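Ac-ASP-7 (Ancylostoma caninum, PDB 3S6S) is a hookworm secreted protein of the SCP/TAPS (pathogenesis-related) family whose function is unknown, though a part in host-parasite interactions is probable. Local coordinates at residues I22-A34 with Y41-D53. Residues are numbered along the deposited sequence; the frame is centred on the assembly and turned at random.
Sequences IDTFHNGLRQRIA and YGPAREMYGLVYD
N27 and G49 face each other, CA atoms 5.9 Å apart, where the loop 41-50 and the short strand 51-53 run back along the helix that ends at A34, antiparallel to it; at that end A34 O accepts R45 N (3.0 Å). Midway, the N27 amide grips both polar backbone atoms of L50: OD1 takes L50 N on an in-plane lone pair (2.7 Å, N-H...O 168°), while ND2 gives to L50 O (3.1 Å). A water donating to D23 OD2 and L50 O extends this polar patch. One turn on, R30 reaches across with its chain extended from CG to NE, and NH1 donates in a bent bond to Y48 O, tilted 16° from the guanidinium plane. L50 CD2 sits over the centre of one guanidinium face, 3.5 Å above it; R30 NE and NH2 donate to V109 O and Y111 O, so three backbone carbonyls accept from this buried guanidinium. I33 divides its branches: CD1 packs on the Y41 ring face (3.8 Å to the centroid), whereas CG2, anti to the backbone N, meets R45 CD and M47 CE. A34 CB abuts M47 CB. The arrangement packs helix 16-34 against the loop leading into strand 51-53 of the central mixed sheet, in the alpha-beta-alpha sandwich characteristic of SCP/TAPS (CAP) domains.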
ATOM      1  N   ILE A  22       1.264  -7.429   4.861  1.00 22.78           N
ATOM      2  CA  ILE A  22       1.617  -6.190   4.158  1.00 29.35           C
ATOM      3  C   ILE A  22       0.388  -5.318   3.867  1.00 26.32           C
ATOM      4  O   ILE A  22       0.397  -4.088   4.050  1.00 23.33           O
ATOM      5  CB  ILE A  22       2.387  -6.507   2.861  1.00 25.23           C
ATOM      6  CG1 ILE A  22       3.680  -7.248   3.214  1.00 23.47           C
ATOM      7  CG2 ILE A  22       2.648  -5.226   2.052  1.00 22.71           C
ATOM      8  CD1 ILE A  22       4.447  -7.806   2.012  1.00 27.41           C
ATOM      9  N   ASP A  23      -0.681  -5.985   3.444  1.00 29.47           N
ATOM     10  CA  ASP A  23      -1.944  -5.324   3.181  1.00 26.01           C
ATOM     11  C   ASP A  23      -2.540  -4.733   4.451  1.00 23.86           C
ATOM     12  O   ASP A  23      -3.073  -3.622   4.433  1.00 23.51           O
ATOM     13  CB  ASP A  23      -2.920  -6.297   2.538  1.00 26.64           C
ATOM     14  CG  ASP A  23      -4.291  -5.706   2.377  1.00 27.86           C
ATOM     15  OD1 ASP A  23      -5.122  -5.856   3.304  1.00 27.44           O
ATOM     16  OD2 ASP A  23      -4.524  -5.073   1.330  1.00 28.62           O
ATOM     17  N   THR A  24      -2.431  -5.460   5.558  1.00 23.39           N
ATOM     18  CA  THR A  24      -2.971  -4.965   6.822  1.00 26.04           C
ATOM     19  C   THR A  24      -2.151  -3.791   7.352  1.00 26.39           C
ATOM     20  O   THR A  24      -2.703  -2.801   7.845  1.00 25.11           O
ATOM     21  CB  THR A  24      -3.072  -6.076   7.890  1.00 30.01           C
ATOM     22  OG1 THR A  24      -4.044  -7.056   7.477  1.00 33.13           O
ATOM     23  CG2 THR A  24      -3.508  -5.486   9.210  1.00 20.81           C
ATOM     24  N   PHE A  25      -0.833  -3.890   7.218  1.00 24.61           N
ATOM     25  CA  PHE A  25       0.037  -2.785   7.574  1.00 23.75           C
ATOM     26  C   PHE A  25      -0.331  -1.529   6.791  1.00 27.11           C
ATOM     27  O   PHE A  25      -0.464  -0.448   7.354  1.00 29.32           O
ATOM     28  CB  PHE A  25       1.496  -3.147   7.307  1.00 27.43           C
ATOM     29  CG  PHE A  25       2.441  -1.990   7.456  1.00 27.25           C
ATOM     30  CD1 PHE A  25       2.673  -1.126   6.391  1.00 26.34           C
ATOM     31  CD2 PHE A  25       3.110  -1.774   8.660  1.00 25.81           C
ATOM     32  CE1 PHE A  25       3.548  -0.058   6.520  1.00 29.14           C
ATOM     33  CE2 PHE A  25       3.975  -0.706   8.812  1.00 28.91           C
ATOM     34  CZ  PHE A  25       4.205   0.153   7.734  1.00 32.21           C
ATOM     35  N   HIS A  26      -0.487  -1.667   5.481  1.00 29.34           N
ATOM     36  CA  HIS A  26      -0.881  -0.523   4.660  1.00 25.27           C
ATOM     37  C   HIS A  26      -2.245   0.026   5.031  1.00 25.05           C
ATOM     38  O   HIS A  26      -2.373   1.203   5.365  1.00 24.17           O
ATOM     39  CB  HIS A  26      -0.882  -0.890   3.174  1.00 23.40           C
ATOM     40  CG  HIS A  26       0.473  -0.839   2.545  1.00 28.77           C
ATOM     41  ND1 HIS A  26       1.405  -1.842   2.704  1.00 28.47           N
ATOM     42  CD2 HIS A  26       1.056   0.097   1.759  1.00 25.37           C
ATOM     43  CE1 HIS A  26       2.495  -1.535   2.024  1.00 27.91           C
ATOM     44  NE2 HIS A  26       2.313  -0.358   1.452  1.00 24.03           N
ATOM     45  N   ASN A  27      -3.277  -0.813   4.962  1.00 23.63           N
ATOM     46  CA  ASN A  27      -4.630  -0.277   5.103  1.00 24.71           C
ATOM     47  C   ASN A  27      -5.016   0.047   6.535  1.00 26.43           C
ATOM     48  O   ASN A  27      -5.785   0.992   6.788  1.00 25.44           O
ATOM     49  CB  ASN A  27      -5.663  -1.150   4.383  1.00 24.98           C
ATOM     50  CG  ASN A  27      -5.612  -0.957   2.873  1.00 27.80           C
ATOM     51  OD1 ASN A  27      -5.694   0.182   2.374  1.00 25.23           O
ATOM     52  ND2 ASN A  27      -5.421  -2.054   2.140  1.00 25.70           N
ATOM     53  N   GLY A  28      -4.447  -0.708   7.471  1.00 26.20           N
ATOM     54  CA  GLY A  28      -4.554  -0.364   8.878  1.00 26.02           C
ATOM     55  C   GLY A  28      -4.063   1.047   9.163  1.00 31.21           C
ATOM     56  O   GLY A  28      -4.727   1.820   9.857  1.00 35.18           O
ATOM     57  N   LEU A  29      -2.899   1.401   8.619  1.00 29.14           N
ATOM     58  CA  LEU A  29      -2.358   2.719   8.880  1.00 28.55           C
ATOM     59  C   LEU A  29      -3.277   3.736   8.237  1.00 31.74           C
ATOM     60  O   LEU A  29      -3.664   4.725   8.847  1.00 33.87           O
ATOM     61  CB  LEU A  29      -0.957   2.851   8.305  1.00 32.69           C
ATOM     62  CG  LEU A  29       0.057   3.691   9.086  1.00 35.99           C
ATOM     63  CD1 LEU A  29       1.098   4.215   8.133  1.00 29.25           C
ATOM     64  CD2 LEU A  29      -0.598   4.838   9.843  1.00 36.59           C
ATOM     65  N   ARG A  30      -3.637   3.468   6.991  1.00 28.58           N
ATOM     66  CA  ARG A  30      -4.453   4.399   6.236  1.00 31.30           C
ATOM     67  C   ARG A  30      -5.760   4.695   6.915  1.00 31.79           C
ATOM     68  O   ARG A  30      -6.220   5.837   6.904  1.00 30.18           O
ATOM     69  CB  ARG A  30      -4.743   3.845   4.853  1.00 29.95           C
ATOM     70  CG  ARG A  30      -3.564   3.931   3.939  1.00 27.36           C
ATOM     71  CD  ARG A  30      -3.978   3.523   2.553  1.00 31.10           C
ATOM     72  NE  ARG A  30      -3.013   4.095   1.652  1.00 37.67           N
ATOM     73  CZ  ARG A  30      -3.297   4.925   0.670  1.00 32.41           C
ATOM     74  NH1 ARG A  30      -4.549   5.259   0.394  1.00 30.49           N
ATOM     75  NH2 ARG A  30      -2.300   5.390  -0.053  1.00 36.81           N
ATOM     76  N   GLN A  31      -6.374   3.650   7.461  1.00 30.94           N
ATOM     77  CA  GLN A  31      -7.632   3.789   8.171  1.00 35.10           C
ATOM     78  C   GLN A  31      -7.465   4.721   9.379  1.00 36.24           C
ATOM     79  O   GLN A  31      -8.279   5.610   9.599  1.00 38.39           O
ATOM     80  CB  GLN A  31      -8.170   2.421   8.605  1.00 29.59           C
ATOM     81  CG  GLN A  31      -9.431   2.538   9.412  1.00 38.35           C
ATOM     82  CD  GLN A  31     -10.082   1.204   9.695  1.00 38.35           C
ATOM     83  OE1 GLN A  31     -11.206   0.951   9.262  1.00 37.79           O
ATOM     84  NE2 GLN A  31      -9.388   0.348  10.433  1.00 30.04           N
ATOM     85  N   ARG A  32      -6.391   4.529  10.140  1.00 36.48           N
ATOM     86  CA  ARG A  32      -6.125   5.375  11.301  1.00 38.96           C
ATOM     87  C   ARG A  32      -5.828   6.813  10.898  1.00 36.77           C
ATOM     88  O   ARG A  32      -6.241   7.758  11.571  1.00 38.48           O
ATOM     89  CB  ARG A  32      -4.983   4.800  12.136  1.00 39.83           C
ATOM     90  CG  ARG A  32      -5.346   3.503  12.842  1.00 45.29           C
ATOM     91  CD  ARG A  32      -4.113   2.627  13.049  1.00 49.32           C
ATOM     92  NE  ARG A  32      -2.960   3.403  13.500  1.00 46.83           N
ATOM     93  CZ  ARG A  32      -1.696   3.012  13.358  1.00 53.43           C
ATOM     94  NH1 ARG A  32      -1.418   1.850  12.763  1.00 48.40           N
ATOM     95  NH2 ARG A  32      -0.709   3.788  13.796  1.00 56.33           N
ATOM     96  N   ILE A  33      -5.126   6.989   9.789  1.00 37.72           N
ATOM     97  CA  ILE A  33      -4.861   8.341   9.311  1.00 34.72           C
ATOM     98  C   ILE A  33      -6.151   9.032   8.892  1.00 38.72           C
ATOM     99  O   ILE A  33      -6.365  10.203   9.213  1.00 41.71           O
ATOM    100  CB  ILE A  33      -3.864   8.357   8.168  1.00 34.87           C
ATOM    101  CG1 ILE A  33      -2.550   7.739   8.632  1.00 36.37           C
ATOM    102  CG2 ILE A  33      -3.645   9.787   7.670  1.00 37.21           C
ATOM    103  CD1 ILE A  33      -1.407   7.999   7.705  1.00 30.73           C
ATOM    104  N   ALA A  34      -7.016   8.300   8.191  1.00 39.31           N
ATOM    105  CA  ALA A  34      -8.292   8.851   7.739  1.00 41.51           C
ATOM    106  C   ALA A  34      -9.077   9.417   8.916  1.00 39.13           C
ATOM    107  O   ALA A  34      -9.699  10.470   8.816  1.00 39.72           O
ATOM    108  CB  ALA A  34      -9.112   7.787   7.024  1.00 38.91           C
ATOM    109  N   TYR A  41       0.565  11.867  11.875  1.00 42.56           N
ATOM    110  CA  TYR A  41       0.175  11.954  10.469  1.00 39.99           C
ATOM    111  C   TYR A  41      -0.804  13.081  10.128  1.00 42.70           C
ATOM    112  O   TYR A  41      -1.195  13.249   8.970  1.00 44.75           O
ATOM    113  CB  TYR A  41      -0.316  10.606   9.962  1.00 35.29           C
ATOM    114  CG  TYR A  41       0.808   9.625   9.743  1.00 38.61           C
ATOM    115  CD1 TYR A  41       1.108   8.649  10.697  1.00 34.41           C
ATOM    116  CD2 TYR A  41       1.588   9.687   8.589  1.00 32.10           C
ATOM    117  CE1 TYR A  41       2.144   7.744  10.496  1.00 28.49           C
ATOM    118  CE2 TYR A  41       2.621   8.787   8.374  1.00 29.58           C
ATOM    119  CZ  TYR A  41       2.900   7.815   9.320  1.00 34.24           C
ATOM    120  OH  TYR A  41       3.947   6.926   9.091  1.00 31.10           O
ATOM    121  N   GLY A  42      -1.176  13.876  11.121  1.00 40.51           N
ATOM    122  CA  GLY A  42      -2.038  15.014  10.861  1.00 41.89           C
ATOM    123  C   GLY A  42      -3.518  14.702  10.949  1.00 42.42           C
ATOM    124  O   GLY A  42      -3.907  13.620  11.367  1.00 43.26           O
ATOM    125  N   PRO A  43      -4.350  15.652  10.516  1.00 49.34           N
ATOM    126  CA  PRO A  43      -5.807  15.663  10.667  1.00 47.41           C
ATOM    127  C   PRO A  43      -6.541  14.653   9.769  1.00 48.68           C
ATOM    128  O   PRO A  43      -6.009  14.202   8.749  1.00 47.17           O
ATOM    129  CB  PRO A  43      -6.172  17.086  10.243  1.00 43.86           C
ATOM    130  CG  PRO A  43      -5.168  17.411   9.204  1.00 52.22           C
ATOM    131  CD  PRO A  43      -3.882  16.774   9.682  1.00 50.18           C
ATOM    132  N   ALA A  44      -7.765  14.315  10.170  1.00 43.51           N
ATOM    133  CA  ALA A  44      -8.629  13.406   9.428  1.00 43.44           C
ATOM    134  C   ALA A  44      -8.724  13.836   7.980  1.00 44.16           C
ATOM    135  O   ALA A  44      -8.546  15.013   7.657  1.00 44.71           O
ATOM    136  CB  ALA A  44     -10.027  13.373  10.055  1.00 39.57           C
ATOM    137  N   ARG A  45      -9.000  12.884   7.099  1.00 38.38           N
ATOM    138  CA  ARG A  45      -9.131  13.217   5.688  1.00 39.56           C
ATOM    139  C   ARG A  45      -9.826  12.116   4.908  1.00 38.01           C
ATOM    140  O   ARG A  45     -10.003  10.997   5.398  1.00 31.70           O
ATOM    141  CB  ARG A  45      -7.758  13.473   5.061  1.00 40.83           C
ATOM    142  CG  ARG A  45      -6.817  12.280   5.140  1.00 36.91           C
ATOM    143  CD  ARG A  45      -5.750  12.518   6.200  1.00 43.38           C
ATOM    144  NE  ARG A  45      -4.495  12.943   5.593  1.00 44.83           N
ATOM    145  CZ  ARG A  45      -3.548  13.645   6.208  1.00 43.44           C
ATOM    146  NH1 ARG A  45      -3.695  14.036   7.464  1.00 42.25           N
ATOM    147  NH2 ARG A  45      -2.448  13.962   5.546  1.00 50.98           N
ATOM    148  N   GLU A  46     -10.207  12.453   3.680  1.00 38.60           N
ATOM    149  CA  GLU A  46     -10.659  11.457   2.733  1.00 34.79           C
ATOM    150  C   GLU A  46      -9.478  10.546   2.472  1.00 38.76           C
ATOM    151  O   GLU A  46      -8.355  11.011   2.256  1.00 39.44           O
ATOM    152  CB  GLU A  46     -11.125  12.116   1.439  1.00 33.76           C
ATOM    153  CG  GLU A  46     -11.559  11.138   0.373  1.00 33.28           C
ATOM    154  CD  GLU A  46     -12.187  11.817  -0.815  1.00 37.89           C
ATOM    155  OE1 GLU A  46     -12.615  12.980  -0.682  1.00 41.84           O
ATOM    156  OE2 GLU A  46     -12.256  11.192  -1.891  1.00 43.15           O
ATOM    157  N   MET A  47      -9.720   9.246   2.528  1.00 35.43           N
ATOM    158  CA  MET A  47      -8.669   8.279   2.277  1.00 33.72           C
ATOM    159  C   MET A  47      -9.230   7.125   1.450  1.00 36.17           C
ATOM    160  O   MET A  47     -10.366   6.695   1.659  1.00 37.25           O
ATOM    161  CB  MET A  47      -8.089   7.785   3.603  1.00 33.17           C
ATOM    162  CG  MET A  47      -6.980   6.738   3.479  1.00 34.32           C
ATOM    163  SD  MET A  47      -5.365   7.381   2.991  1.00 30.79           S
ATOM    164  CE  MET A  47      -4.923   8.364   4.435  1.00 31.19           C
ATOM    165  N   TYR A  48      -8.448   6.649   0.487  1.00 33.61           N
ATOM    166  CA  TYR A  48      -8.827   5.462  -0.266  1.00 32.44           C
ATOM    167  C   TYR A  48      -8.090   4.286   0.303  1.00 30.25           C
ATOM    168  O   TYR A  48      -6.918   4.403   0.616  1.00 31.62           O
ATOM    169  CB  TYR A  48      -8.503   5.623  -1.753  1.00 29.81           C
ATOM    170  CG  TYR A  48      -9.633   6.294  -2.487  1.00 33.59           C
ATOM    171  CD1 TYR A  48      -9.960   7.619  -2.213  1.00 34.62           C
ATOM    172  CD2 TYR A  48     -10.407   5.596  -3.419  1.00 31.71           C
ATOM    173  CE1 TYR A  48     -11.002   8.243  -2.851  1.00 35.45           C
ATOM    174  CE2 TYR A  48     -11.461   6.218  -4.068  1.00 32.80           C
ATOM    175  CZ  TYR A  48     -11.749   7.550  -3.773  1.00 35.03           C
ATOM    176  OH  TYR A  48     -12.782   8.199  -4.390  1.00 36.50           O
ATOM    177  N   GLY A  49      -8.780   3.166   0.482  1.00 29.58           N
ATOM    178  CA  GLY A  49      -8.099   1.937   0.841  1.00 26.67           C
ATOM    179  C   GLY A  49      -7.311   1.506  -0.388  1.00 28.74           C
ATOM    180  O   GLY A  49      -7.663   1.867  -1.507  1.00 28.96           O
ATOM    181  N   LEU A  50      -6.237   0.755  -0.208  1.00 24.37           N
ATOM    182  CA  LEU A  50      -5.552   0.241  -1.369  1.00 22.81           C
ATOM    183  C   LEU A  50      -6.121  -1.126  -1.723  1.00 24.92           C
ATOM    184  O   LEU A  50      -6.137  -2.052  -0.907  1.00 22.86           O
ATOM    185  CB  LEU A  50      -4.052   0.135  -1.119  1.00 24.17           C
ATOM    186  CG  LEU A  50      -3.286   1.398  -0.731  1.00 23.18           C
ATOM    187  CD1 LEU A  50      -1.853   1.029  -0.419  1.00 23.00           C
ATOM    188  CD2 LEU A  50      -3.337   2.431  -1.849  1.00 25.35           C
ATOM    189  N   VAL A  51      -6.594  -1.255  -2.951  1.00 27.43           N
ATOM    190  CA  VAL A  51      -6.955  -2.558  -3.451  1.00 27.70           C
ATOM    191  C   VAL A  51      -5.690  -3.361  -3.727  1.00 26.30           C
ATOM    192  O   VAL A  51      -4.806  -2.891  -4.428  1.00 25.37           O
ATOM    193  CB  VAL A  51      -7.778  -2.432  -4.734  1.00 26.48           C
ATOM    194  CG1 VAL A  51      -7.869  -3.774  -5.426  1.00 25.89           C
ATOM    195  CG2 VAL A  51      -9.150  -1.858  -4.409  1.00 25.52           C
ATOM    196  N   TYR A  52      -5.604  -4.561  -3.154  1.00 30.05           N
ATOM    197  CA  TYR A  52      -4.516  -5.476  -3.470  1.00 27.23           C
ATOM    198  C   TYR A  52      -4.699  -6.070  -4.863  1.00 29.87           C
ATOM    199  O   TYR A  52      -5.710  -6.710  -5.151  1.00 32.87           O
ATOM    200  CB  TYR A  52      -4.344  -6.597  -2.427  1.00 33.26           C
ATOM    201  CG  TYR A  52      -2.973  -7.223  -2.584  1.00 28.29           C
ATOM    202  CD1 TYR A  52      -1.903  -6.781  -1.818  1.00 23.80           C
ATOM    203  CD2 TYR A  52      -2.736  -8.184  -3.561  1.00 26.89           C
ATOM    204  CE1 TYR A  52      -0.639  -7.305  -1.991  1.00 28.47           C
ATOM    205  CE2 TYR A  52      -1.476  -8.724  -3.745  1.00 26.88           C
ATOM    206  CZ  TYR A  52      -0.429  -8.280  -2.959  1.00 30.21           C
ATOM    207  OH  TYR A  52       0.831  -8.805  -3.140  1.00 32.26           O
ATOM    208  N   ASP A  53      -3.707  -5.854  -5.716  1.00 27.16           N
ATOM    209  CA  ASP A  53      -3.839  -6.120  -7.142  1.00 28.33           C
ATOM    210  C   ASP A  53      -2.715  -7.040  -7.608  1.00 28.85           C
ATOM    211  O   ASP A  53      -1.549  -6.627  -7.659  1.00 27.16           O
ATOM    212  CB  ASP A  53      -3.804  -4.793  -7.906  1.00 27.73           C
ATOM    213  CG  ASP A  53      -3.908  -4.959  -9.425  1.00 32.49           C
ATOM    214  OD1 ASP A  53      -3.402  -5.950 -10.004  1.00 29.27           O
ATOM    215  OD2 ASP A  53      -4.491  -4.053 -10.056  1.00 38.54           O
TER
HETATM  216  O   HOH W   1      -7.016  -4.387   0.593  1.00 28.78           O